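Local coordinates for nuclear and cytoplasmic polyadenylated RNA-binding protein PUB1 (Saccharomyces cerevisiae, PDB 3MD1) that binds polyadenylated RNA with a preference for poly(U), and T-rich single-stranded DNA, and is represented here by its second RNA recognition motif domain, at residues L4-L9 and E16-A21. Sequence-based numbering, arbitrary orientation.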
loop_
_atom_site.group_PDB
_atom_site.type_symbol
_atom_site.label_atom_id
_atom_site.label_comp_id
_atom_site.label_asym_id
_atom_site.label_seq_id
_atom_site.Cartn_x
_atom_site.Cartn_y
_atom_site.Cartn_z
ATOM N N LEU A 4 -0.488 6.345 -2.280
ATOM C CA LEU A 4 0.580 5.410 -2.605
ATOM C C LEU A 4 0.043 4.089 -3.141
ATOM O O LEU A 4 -0.901 3.510 -2.571
ATOM C CB LEU A 4 1.417 5.134 -1.371
ATOM C CG LEU A 4 2.059 6.337 -0.685
ATOM C CD1 LEU A 4 2.818 5.842 0.526
ATOM C CD2 LEU A 4 2.980 7.090 -1.635
ATOM N N PHE A 5 0.667 3.613 -4.221
ATOM C CA PHE A 5 0.514 2.245 -4.693
ATOM C C PHE A 5 1.539 1.381 -3.980
ATOM O O PHE A 5 2.737 1.661 -4.047
ATOM C CB PHE A 5 0.737 2.167 -6.203
ATOM C CG PHE A 5 0.696 0.765 -6.753
ATOM C CD1 PHE A 5 1.836 -0.049 -6.771
ATOM C CD2 PHE A 5 -0.483 0.264 -7.281
ATOM C CE1 PHE A 5 1.786 -1.336 -7.292
ATOM C CE2 PHE A 5 -0.529 -1.024 -7.822
ATOM C CZ PHE A 5 0.601 -1.824 -7.820
ATOM N N VAL A 6 1.075 0.321 -3.322
ATOM C CA VAL A 6 1.958 -0.549 -2.548
ATOM C C VAL A 6 1.934 -1.941 -3.172
ATOM O O VAL A 6 0.929 -2.683 -3.050
ATOM C CB VAL A 6 1.562 -0.586 -1.044
ATOM C CG1 VAL A 6 2.496 -1.493 -0.258
ATOM C CG2 VAL A 6 1.563 0.811 -0.444
ATOM N N GLY A 7 3.014 -2.267 -3.872
ATOM C CA GLY A 7 3.145 -3.551 -4.560
ATOM C C GLY A 7 3.971 -4.625 -3.868
ATOM O O GLY A 7 4.614 -4.380 -2.833
ATOM N N ASP A 8 3.992 -5.801 -4.495
ATOM C CA ASP A 8 4.736 -6.958 -4.002
ATOM C C ASP A 8 4.233 -7.409 -2.646
ATOM O O ASP A 8 5.023 -7.741 -1.765
ATOM C CB ASP A 8 6.245 -6.668 -3.943
ATOM C CG ASP A 8 7.062 -7.912 -3.699
ATOM O OD1 ASP A 8 6.719 -8.974 -4.272
ATOM O OD2 ASP A 8 8.061 -7.821 -2.939
ATOM N N LEU A 9 2.908 -7.416 -2.487
ATOM C CA LEU A 9 2.311 -7.891 -1.248
ATOM C C LEU A 9 2.181 -9.402 -1.311
ATOM O O LEU A 9 1.731 -9.953 -2.315
ATOM C CB LEU A 9 0.930 -7.264 -1.008
ATOM C CG LEU A 9 0.816 -5.746 -0.836
ATOM C CD1 LEU A 9 -0.643 -5.315 -0.611
ATOM C CD2 LEU A 9 1.684 -5.279 0.316
ATOM N N GLU A 16 -6.380 -5.533 7.121
ATOM C CA GLU A 16 -5.885 -5.342 8.489
ATOM C C GLU A 16 -4.357 -5.284 8.557
ATOM O O GLU A 16 -3.790 -4.391 9.190
ATOM C CB GLU A 16 -6.422 -6.434 9.417
ATOM C CG GLU A 16 -6.071 -6.254 10.890
ATOM C CD GLU A 16 -6.477 -7.452 11.728
ATOM O OE1 GLU A 16 -5.935 -7.613 12.841
ATOM O OE2 GLU A 16 -7.336 -8.237 11.272
ATOM N N THR A 17 -3.702 -6.234 7.891
ATOM C CA THR A 17 -2.242 -6.297 7.842
ATOM C C THR A 17 -1.633 -5.059 7.171
ATOM O O THR A 17 -0.700 -4.439 7.702
ATOM C CB THR A 17 -1.763 -7.621 7.175
ATOM O OG1 THR A 17 -2.269 -8.739 7.929
ATOM C CG2 THR A 17 -0.234 -7.693 7.144
ATOM N N LEU A 18 -2.179 -4.684 6.017
ATOM C CA LEU A 18 -1.687 -3.515 5.290
ATOM C C LEU A 18 -1.873 -2.229 6.104
ATOM O O LEU A 18 -0.937 -1.444 6.255
ATOM C CB LEU A 18 -2.342 -3.402 3.911
ATOM C CG LEU A 18 -1.926 -2.155 3.121
ATOM C CD1 LEU A 18 -0.438 -2.187 2.713
ATOM C CD2 LEU A 18 -2.840 -1.946 1.921
ATOM N N ARG A 19 -3.071 -2.040 6.658
ATOM C CA ARG A 19 -3.360 -0.853 7.479
ATOM C C ARG A 19 -2.446 -0.729 8.684
ATOM O O ARG A 19 -1.951 0.359 8.973
ATOM C CB ARG A 19 -4.814 -0.847 7.929
ATOM C CG ARG A 19 -5.764 -0.512 6.811
ATOM C CD ARG A 19 -7.133 -1.052 7.096
ATOM N NE ARG A 19 -8.016 -0.812 5.965
ATOM C CZ ARG A 19 -9.243 -1.302 5.843
ATOM N NH1 ARG A 19 -9.750 -2.086 6.791
ATOM N NH2 ARG A 19 -9.957 -1.011 4.763
ATOM N N ASN A 20 -2.200 -1.851 9.359
ATOM C CA ASN A 20 -1.314 -1.880 10.528
ATOM C C ASN A 20 0.110 -1.422 10.198
ATOM O O ASN A 20 0.802 -0.859 11.056
ATOM C CB ASN A 20 -1.280 -3.277 11.154
ATOM C CG ASN A 20 -2.484 -3.563 12.050
ATOM O OD1 ASN A 20 -3.303 -2.682 12.335
ATOM N ND2 ASN A 20 -2.590 -4.807 12.501
ATOM N N ALA A 21 0.535 -1.659 8.952
ATOM C CA ALA A 21 1.880 -1.294 8.507
ATOM C C ALA A 21 2.024 0.206 8.251
ATOM O O ALA A 21 3.137 0.736 8.326
ATOM C CB ALA A 21 2.269 -2.092 7.277
#
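Leu18 lays its methyl CD1 over the seam where Val6 and Leu9 meet; the closest approaches between segments 16-21 and 4-9 both come from this methyl, which meets Val6 on the strand and Leu9 just beyond its end. CD1 of Leu18 lies 4.2 Å from CG1 of Val6 and 4.5 Å from CD2 of Leu9. On the strand side those two methyls are themselves packed together, CG1 of Val6 standing 3.9 Å from CD2 of Leu9, so the three methyls cluster. The torsions of Leu18 explain the reach: with CG anti to the backbone N (chi1 177°) the side chain stretches from the helix toward the sheet, and a chi2 of 67° turns CD1 onto Val6 and Leu9 while CD2 continues the extended line from CA. The approach is a limited, purely apolar one, burying about 95 Å² summed over both sides, and the CA atoms of Leu9 and Leu18 remain 8.8 Å apart.

The sequence from Leu4 to Leu9 matches the RNP2 motif of RRM domains. Val6 faces the helix, whereas its neighbour Phe5 projects from the other side of the sheet and meets the ring of Tyr45, which lies in the RNP1 sequence; in related domains aromatic residues at such positions stack on RNA bases, and Phe5 is consistent with that role. The contact thus belongs to the hydrophobic core behind the probable RNA-binding surface.

Around this cluster, Val13 and Val33 pack on Leu18, the latter from strand 28-35, while Leu73 and Val48 flank Val6. Strand 2-7 runs between 45-50 and 71-77 in the antiparallel sheet, and helix 15-22 packs on the face turned away from Phe5, the face that in the RRM fold also carries the second helix, 53-63.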